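PDB 2RA8: WGR domain-containing protein from Bacteroides fragilis, which is of unknown function but joins an N-terminal WGR domain to a leucine-rich-repeat domain. Local coordinates for residues G130-K135 against S165-A170; I159-L164 against L177-T182. One frame throughout, in Å; residues are numbered along the deposited sequence.

Contact 1 (G130-K135 against S165-A170); sequences GIVENK and SPVLDA
Ile131 and Val167 meet at the apolar centre of this contact between two neighbouring helices, 125-132 and 165-169, of the leucine-rich-repeat domain, whose strands line up in one parallel sheet. The two side chains cross obliquely, Ile131 CD1 coming to 4.0 Å from Val167 CG1, and Trp146 of strand 143-146 touches both. The CG2 branch of Ile131 sits between Val167 CG1, 4.1 Å away, and the methyl of Ala170, whose CB is 4.2 Å from it. Branched aliphatic residues suit this layer between helices and sheet, while the single methyl of Ala170 lets the backbones come close beside it. Next along the helix, Val132 holds CG2 anti to its carbonyl carbon, beside the backbone N, and from there this branch reaches Pro166 CB at 3.5 Å; proline fits here because it lies in the first turn, where the backbone N is not needed for the helix. Outward, Lys135 is extended along its whole length and lays its methylenes over Ala170, CG packing 3.6 Å from Ala170 CB. The same CG lies 3.2 Å from Ala170 O, so a methylene and not a donor covers this buried oxygen, which has no polar partner in the model. At the polar edge Lys135 NZ makes a weak hydrogen bond of 3.2 Å to the backbone O of Asp169, whose carboxylate instead forms salt bridges with Lys190 and Arg192. Within its own segment Asn134 folds back, its ND2 donating to Gly130 O over 2.8 Å with an N-H...O angle of 150°.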
ATOM      1  N   GLY A 130      -5.174  31.700   0.671  1.00 22.29           N
ATOM      2  CA  GLY A 130      -6.582  31.563   0.351  1.00 22.44           C
ATOM      3  C   GLY A 130      -7.418  31.278   1.588  1.00 25.86           C
ATOM      4  O   GLY A 130      -8.477  31.875   1.777  1.00 29.65           O
ATOM      5  N   ILE A 131      -6.951  30.369   2.439  1.00 23.77           N
ATOM      6  CA  ILE A 131      -7.692  30.039   3.652  1.00 29.01           C
ATOM      7  C   ILE A 131      -7.743  31.228   4.589  1.00 31.52           C
ATOM      8  O   ILE A 131      -8.808  31.588   5.087  1.00 36.33           O
ATOM      9  CB  ILE A 131      -7.059  28.816   4.383  1.00 23.69           C
ATOM     10  CG1 ILE A 131      -7.343  27.531   3.589  1.00 20.52           C
ATOM     11  CG2 ILE A 131      -7.620  28.702   5.799  1.00 26.15           C
ATOM     12  CD1 ILE A 131      -6.527  26.310   4.061  1.00 10.17           C
ATOM     13  N   VAL A 132      -6.593  31.858   4.821  1.00 33.22           N
ATOM     14  CA  VAL A 132      -6.520  33.013   5.708  1.00 30.86           C
ATOM     15  C   VAL A 132      -7.453  34.120   5.270  1.00 32.13           C
ATOM     16  O   VAL A 132      -8.034  34.820   6.106  1.00 33.82           O
ATOM     17  CB  VAL A 132      -5.058  33.551   5.789  1.00 30.19           C
ATOM     18  CG1 VAL A 132      -5.002  34.863   6.580  1.00 27.40           C
ATOM     19  CG2 VAL A 132      -4.175  32.516   6.455  1.00 27.51           C
ATOM     20  N   GLU A 133      -7.621  34.274   3.956  1.00 28.54           N
ATOM     21  CA  GLU A 133      -8.479  35.321   3.409  1.00 21.81           C
ATOM     22  C   GLU A 133      -9.933  34.943   3.395  1.00 35.35           C
ATOM     23  O   GLU A 133     -10.790  35.761   3.059  1.00 37.08           O
ATOM     24  CB  GLU A 133      -8.039  35.689   1.985  1.00 26.91           C
ATOM     25  CG  GLU A 133      -6.658  36.358   1.897  1.00 27.25           C
ATOM     26  CD  GLU A 133      -6.163  36.490   0.456  1.00 37.75           C
ATOM     27  OE1 GLU A 133      -6.875  37.109  -0.367  1.00 45.43           O
ATOM     28  OE2 GLU A 133      -5.067  35.975   0.141  1.00 51.07           O
ATOM     29  N   ASN A 134     -10.224  33.699   3.761  1.00 34.79           N
ATOM     30  CA  ASN A 134     -11.601  33.207   3.802  1.00 36.66           C
ATOM     31  C   ASN A 134     -11.836  32.426   5.070  1.00 28.59           C
ATOM     32  O   ASN A 134     -12.440  31.351   5.050  1.00 40.12           O
ATOM     33  CB  ASN A 134     -11.884  32.317   2.585  1.00 31.54           C
ATOM     34  CG  ASN A 134     -11.850  33.087   1.282  1.00 43.60           C
ATOM     35  OD1 ASN A 134     -12.758  33.861   0.979  1.00 48.33           O
ATOM     36  ND2 ASN A 134     -10.790  32.886   0.506  1.00 44.80           N
ATOM     37  N   LYS A 135     -11.361  32.969   6.190  1.00 31.20           N
ATOM     38  CA  LYS A 135     -11.512  32.311   7.481  1.00 36.94           C
ATOM     39  C   LYS A 135     -12.931  31.850   7.768  1.00 44.14           C
ATOM     40  O   LYS A 135     -13.135  30.765   8.318  1.00 42.74           O
ATOM     41  CB  LYS A 135     -11.035  33.237   8.621  1.00 33.46           C
ATOM     42  CG  LYS A 135     -11.107  32.588  10.010  1.00 32.46           C
ATOM     43  CD  LYS A 135     -10.559  33.494  11.114  1.00 40.41           C
ATOM     44  CE  LYS A 135     -10.646  32.807  12.477  1.00 38.85           C
ATOM     45  NZ  LYS A 135      -9.997  33.583  13.574  1.00 26.33           N
ATOM     46  N   SER A 165       0.990  28.961  10.613  1.00 20.40           N
ATOM     47  CA  SER A 165       0.377  29.533  11.810  1.00 25.98           C
ATOM     48  C   SER A 165      -0.866  30.340  11.481  1.00 30.34           C
ATOM     49  O   SER A 165      -1.845  30.320  12.234  1.00 29.33           O
ATOM     50  CB  SER A 165       1.372  30.408  12.569  1.00 26.73           C
ATOM     51  OG  SER A 165       0.790  30.902  13.769  1.00 31.68           O
ATOM     52  N   PRO A 166      -0.860  31.072  10.355  1.00 32.66           N
ATOM     53  CA  PRO A 166      -2.063  31.851  10.036  1.00 23.27           C
ATOM     54  C   PRO A 166      -3.246  30.985   9.667  1.00 30.20           C
ATOM     55  O   PRO A 166      -4.400  31.365   9.889  1.00 26.51           O
ATOM     56  CB  PRO A 166      -1.609  32.730   8.874  1.00 23.16           C
ATOM     57  CG  PRO A 166      -0.156  32.937   9.167  1.00 26.42           C
ATOM     58  CD  PRO A 166       0.283  31.539   9.550  1.00 33.55           C
ATOM     59  N   VAL A 167      -2.962  29.820   9.090  1.00 28.75           N
ATOM     60  CA  VAL A 167      -4.009  28.883   8.697  1.00 25.79           C
ATOM     61  C   VAL A 167      -4.611  28.270   9.933  1.00 22.67           C
ATOM     62  O   VAL A 167      -5.830  28.136  10.033  1.00 27.86           O
ATOM     63  CB  VAL A 167      -3.450  27.770   7.776  1.00 25.10           C
ATOM     64  CG1 VAL A 167      -4.504  26.699   7.540  1.00 33.34           C
ATOM     65  CG2 VAL A 167      -3.024  28.379   6.444  1.00 17.20           C
ATOM     66  N   LEU A 168      -3.766  27.902  10.890  1.00 24.18           N
ATOM     67  CA  LEU A 168      -4.257  27.326  12.127  1.00 21.78           C
ATOM     68  C   LEU A 168      -5.054  28.373  12.894  1.00 28.23           C
ATOM     69  O   LEU A 168      -6.015  28.040  13.588  1.00 19.69           O
ATOM     70  CB  LEU A 168      -3.089  26.812  12.986  1.00 20.58           C
ATOM     71  CG  LEU A 168      -2.205  25.731  12.322  1.00 27.88           C
ATOM     72  CD1 LEU A 168      -1.104  25.326  13.283  1.00 21.64           C
ATOM     73  CD2 LEU A 168      -3.040  24.512  11.931  1.00 19.54           C
ATOM     74  N   ASP A 169      -4.674  29.645  12.763  1.00 24.62           N
ATOM     75  CA  ASP A 169      -5.394  30.717  13.458  1.00 26.85           C
ATOM     76  C   ASP A 169      -6.781  30.917  12.885  1.00 26.16           C
ATOM     77  O   ASP A 169      -7.690  31.335  13.598  1.00 29.07           O
ATOM     78  CB  ASP A 169      -4.628  32.050  13.383  1.00 18.12           C
ATOM     79  CG  ASP A 169      -3.303  32.017  14.144  1.00 25.77           C
ATOM     80  OD1 ASP A 169      -3.092  31.094  14.964  1.00 22.38           O
ATOM     81  OD2 ASP A 169      -2.475  32.929  13.925  1.00 27.16           O
ATOM     82  N   ALA A 170      -6.944  30.625  11.594  1.00 21.19           N
ATOM     83  CA  ALA A 170      -8.238  30.750  10.912  1.00 17.76           C
ATOM     84  C   ALA A 170      -9.162  29.549  11.176  1.00 15.10           C
ATOM     85  O   ALA A 170     -10.323  29.543  10.766  1.00 21.12           O
ATOM     86  CB  ALA A 170      -8.016  30.918   9.393  1.00 20.00           C
TER

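Contact 2 (I159-L164 against L177-T182); sequences IEQVDL and LKIKGT
Ile159 rests against the backbone at the end of strand 176-180 in the leucine-rich-repeat domain, its CD1 lying 3.7 Å from Gly181 CA and just as near Lys180 O. Gly181 suits this place twice over: its phi of 103° lies where residues with a side chain are strained, and its bare CA lets the isoleucine come close. Ile159 also uses its main chain. A water accepts from Thr182 N at 2.8 Å and donates to Ile159 O at 2.9 Å, bridging two peptide groups that do not bond directly.

Two residues on, Gln161 carries the polar part of the contact. A bend at chi2 (-71°) swings its CD, and with it the amide, toward the strand end, where NE2 donates to Gly181 O over 3.1 Å with an N-H...O angle of 159°. The acceptor lies in the plane of the glutamine amide, whereas the donor stands well above the plane of the Gly181 carbonyl. Lys180 O is also near NE2, but the angle is too poor for a bond. Glutamine fits this buried spot because one amide offers both a donor and an acceptor: OE1 takes a weak hydrogen bond from Trp146 NE1, which together with the NE2 bond restrains the amide's rotation.

Asp163 OD1 caps Ser165 N at the start of helix 165-169. Leu164 adds a looser apolar touch, CD1 to Ile179 CD1 at 4.3 Å. The loop passes across the end of strand 176-180, which lies in the parallel sheet between strands 143-146 and 197-201. Backbone hydrogen bonds of Gln161 with Asn183 and of Leu164 with Ser186 tie it to the chain beyond the strand, and Val162 packs against helix 125-132 through Ser125 and Ala128.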
ATOM      1  N   ILE A 159       8.299  18.252  -0.538  1.00 27.88           N
ATOM      2  CA  ILE A 159       7.082  18.988  -0.231  1.00 22.17           C
ATOM      3  C   ILE A 159       7.479  20.353   0.277  1.00 27.12           C
ATOM      4  O   ILE A 159       8.235  20.464   1.236  1.00 27.76           O
ATOM      5  CB  ILE A 159       6.248  18.241   0.830  1.00 21.31           C
ATOM      6  CG1 ILE A 159       5.924  16.840   0.327  1.00 20.82           C
ATOM      7  CG2 ILE A 159       4.949  18.995   1.113  1.00 21.17           C
ATOM      8  CD1 ILE A 159       5.177  15.980   1.342  1.00 19.48           C
ATOM      9  N   GLU A 160       6.984  21.398  -0.377  1.00 23.00           N
ATOM     10  CA  GLU A 160       7.301  22.771   0.014  1.00 25.39           C
ATOM     11  C   GLU A 160       6.200  23.412   0.826  1.00 18.14           C
ATOM     12  O   GLU A 160       5.174  23.837   0.287  1.00 20.42           O
ATOM     13  CB  GLU A 160       7.579  23.638  -1.226  1.00 30.20           C
ATOM     14  CG  GLU A 160       8.783  23.190  -2.039  1.00 38.97           C
ATOM     15  CD  GLU A 160      10.011  22.980  -1.175  1.00 45.34           C
ATOM     16  OE1 GLU A 160      10.338  23.886  -0.377  1.00 31.79           O
ATOM     17  OE2 GLU A 160      10.649  21.913  -1.293  1.00 60.40           O
ATOM     18  N   GLN A 161       6.422  23.499   2.132  1.00 25.98           N
ATOM     19  CA  GLN A 161       5.443  24.095   3.028  1.00 17.81           C
ATOM     20  C   GLN A 161       5.670  25.579   3.207  1.00 25.07           C
ATOM     21  O   GLN A 161       6.544  26.164   2.570  1.00 28.00           O
ATOM     22  CB  GLN A 161       5.500  23.388   4.388  1.00 21.17           C
ATOM     23  CG  GLN A 161       5.286  21.875   4.303  1.00 26.01           C
ATOM     24  CD  GLN A 161       3.856  21.500   3.958  1.00 18.85           C
ATOM     25  OE1 GLN A 161       3.163  22.236   3.262  1.00 34.64           O
ATOM     26  NE2 GLN A 161       3.415  20.339   4.435  1.00 23.34           N
ATOM     27  N   VAL A 162       4.873  26.195   4.074  1.00 17.07           N
ATOM     28  CA  VAL A 162       4.985  27.620   4.361  1.00 14.30           C
ATOM     29  C   VAL A 162       4.641  27.779   5.817  1.00 23.40           C
ATOM     30  O   VAL A 162       4.428  26.789   6.516  1.00 20.19           O
ATOM     31  CB  VAL A 162       3.980  28.454   3.536  1.00 21.04           C
ATOM     32  CG1 VAL A 162       4.306  28.362   2.047  1.00 26.81           C
ATOM     33  CG2 VAL A 162       2.570  27.961   3.797  1.00 26.43           C
ATOM     34  N   ASP A 163       4.600  29.010   6.304  1.00 23.46           N
ATOM     35  CA  ASP A 163       4.228  29.226   7.695  1.00 21.91           C
ATOM     36  C   ASP A 163       2.741  28.944   7.770  1.00 21.85           C
ATOM     37  O   ASP A 163       1.944  29.639   7.146  1.00 20.96           O
ATOM     38  CB  ASP A 163       4.519  30.670   8.095  1.00 26.92           C
ATOM     39  CG  ASP A 163       3.976  31.018   9.463  1.00 30.27           C
ATOM     40  OD1 ASP A 163       3.826  30.109  10.305  1.00 37.91           O
ATOM     41  OD2 ASP A 163       3.715  32.213   9.698  1.00 41.79           O
ATOM     42  N   LEU A 164       2.349  27.908   8.504  1.00 22.50           N
ATOM     43  CA  LEU A 164       0.926  27.588   8.603  1.00 22.04           C
ATOM     44  C   LEU A 164       0.264  28.167   9.834  1.00 24.97           C
ATOM     45  O   LEU A 164      -0.906  27.903  10.093  1.00 21.84           O
ATOM     46  CB  LEU A 164       0.704  26.066   8.591  1.00 26.03           C
ATOM     47  CG  LEU A 164       1.069  25.262   7.328  1.00 17.00           C
ATOM     48  CD1 LEU A 164       0.620  23.802   7.514  1.00 25.38           C
ATOM     49  CD2 LEU A 164       0.392  25.862   6.111  1.00 17.01           C
ATOM     50  N   LEU A 177      -4.772  17.740  14.028  1.00 10.97           N
ATOM     51  CA  LEU A 177      -3.878  18.315  13.023  1.00 20.94           C
ATOM     52  C   LEU A 177      -2.843  17.316  12.587  1.00 10.96           C
ATOM     53  O   LEU A 177      -2.132  16.733  13.409  1.00 19.35           O
ATOM     54  CB  LEU A 177      -3.151  19.530  13.596  1.00 19.61           C
ATOM     55  CG  LEU A 177      -2.833  20.772  12.767  1.00 24.60           C
ATOM     56  CD1 LEU A 177      -1.678  21.459  13.451  1.00 19.79           C
ATOM     57  CD2 LEU A 177      -2.480  20.460  11.331  1.00 20.01           C
ATOM     58  N   LYS A 178      -2.748  17.134  11.278  1.00 15.54           N
ATOM     59  CA  LYS A 178      -1.802  16.201  10.694  1.00 14.69           C
ATOM     60  C   LYS A 178      -1.174  16.915   9.527  1.00 20.94           C
ATOM     61  O   LYS A 178      -1.880  17.452   8.668  1.00 20.21           O
ATOM     62  CB  LYS A 178      -2.551  14.963  10.225  1.00 20.81           C
ATOM     63  CG  LYS A 178      -1.707  13.843   9.660  1.00 28.95           C
ATOM     64  CD  LYS A 178      -2.618  12.647   9.420  1.00 20.23           C
ATOM     65  CE  LYS A 178      -1.902  11.485   8.779  1.00 38.96           C
ATOM     66  NZ  LYS A 178      -2.877  10.368   8.614  1.00 34.70           N
ATOM     67  N   ILE A 179       0.157  16.936   9.509  1.00 21.31           N
ATOM     68  CA  ILE A 179       0.928  17.604   8.464  1.00 14.69           C
ATOM     69  C   ILE A 179       2.005  16.668   7.931  1.00 17.54           C
ATOM     70  O   ILE A 179       2.711  16.015   8.700  1.00 23.37           O
ATOM     71  CB  ILE A 179       1.629  18.862   9.019  1.00 17.12           C
ATOM     72  CG1 ILE A 179       0.609  19.798   9.701  1.00 12.51           C
ATOM     73  CG2 ILE A 179       2.340  19.601   7.896  1.00 14.76           C
ATOM     74  CD1 ILE A 179       1.288  20.851  10.579  1.00 17.70           C
ATOM     75  N   LYS A 180       2.140  16.612   6.611  1.00 20.90           N
ATOM     76  CA  LYS A 180       3.142  15.762   5.975  1.00 12.18           C
ATOM     77  C   LYS A 180       4.002  16.652   5.112  1.00 21.46           C
ATOM     78  O   LYS A 180       3.479  17.374   4.275  1.00 21.45           O
ATOM     79  CB  LYS A 180       2.462  14.690   5.112  1.00 16.00           C
ATOM     80  CG  LYS A 180       3.423  13.776   4.360  1.00 14.25           C
ATOM     81  CD  LYS A 180       2.650  12.676   3.630  1.00 12.76           C
ATOM     82  CE  LYS A 180       3.590  11.822   2.786  1.00 28.54           C
ATOM     83  NZ  LYS A 180       2.903  10.639   2.207  1.00 20.53           N
ATOM     84  N   GLY A 181       5.324  16.593   5.310  1.00 17.49           N
ATOM     85  CA  GLY A 181       6.246  17.433   4.558  1.00 20.00           C
ATOM     86  C   GLY A 181       6.653  18.549   5.505  1.00 27.24           C
ATOM     87  O   GLY A 181       5.788  19.166   6.128  1.00 25.25           O
ATOM     88  N   THR A 182       7.948  18.824   5.627  1.00 25.47           N
ATOM     89  CA  THR A 182       8.382  19.856   6.567  1.00 28.46           C
ATOM     90  C   THR A 182       9.312  20.943   6.067  1.00 25.08           C
ATOM     91  O   THR A 182       9.737  21.800   6.847  1.00 25.85           O
ATOM     92  CB  THR A 182       9.021  19.200   7.799  1.00 29.32           C
ATOM     93  OG1 THR A 182      10.027  18.274   7.371  1.00 27.43           O
ATOM     94  CG2 THR A 182       7.967  18.454   8.614  1.00 28.46           C
TER
HETATM   95  O   HOH W   1       9.170  18.411   3.132  1.00 26.01           O

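In the fold
Both contacts belong to the leucine-rich-repeat domain, and their centres lie about 14 Å apart on the same side of the chain's centre. Their segments alternate in sequence: 130-135 comes first, then 159-164, which runs directly into 165-170, and last 177-182. Contact 1 joins helices 125-132 and 165-169, with the short helix 135-138 and strand 143-146 between them in sequence. Contact 2 closes the stretch of loop, helix 165-169 and strand 176-180 on itself. The contacts touch where Leu168 CD2 packs 3.7 Å from Leu177 CD1, so the helix that contact 1 holds against its neighbour also packs on the strand of contact 2, part of the long parallel sheet.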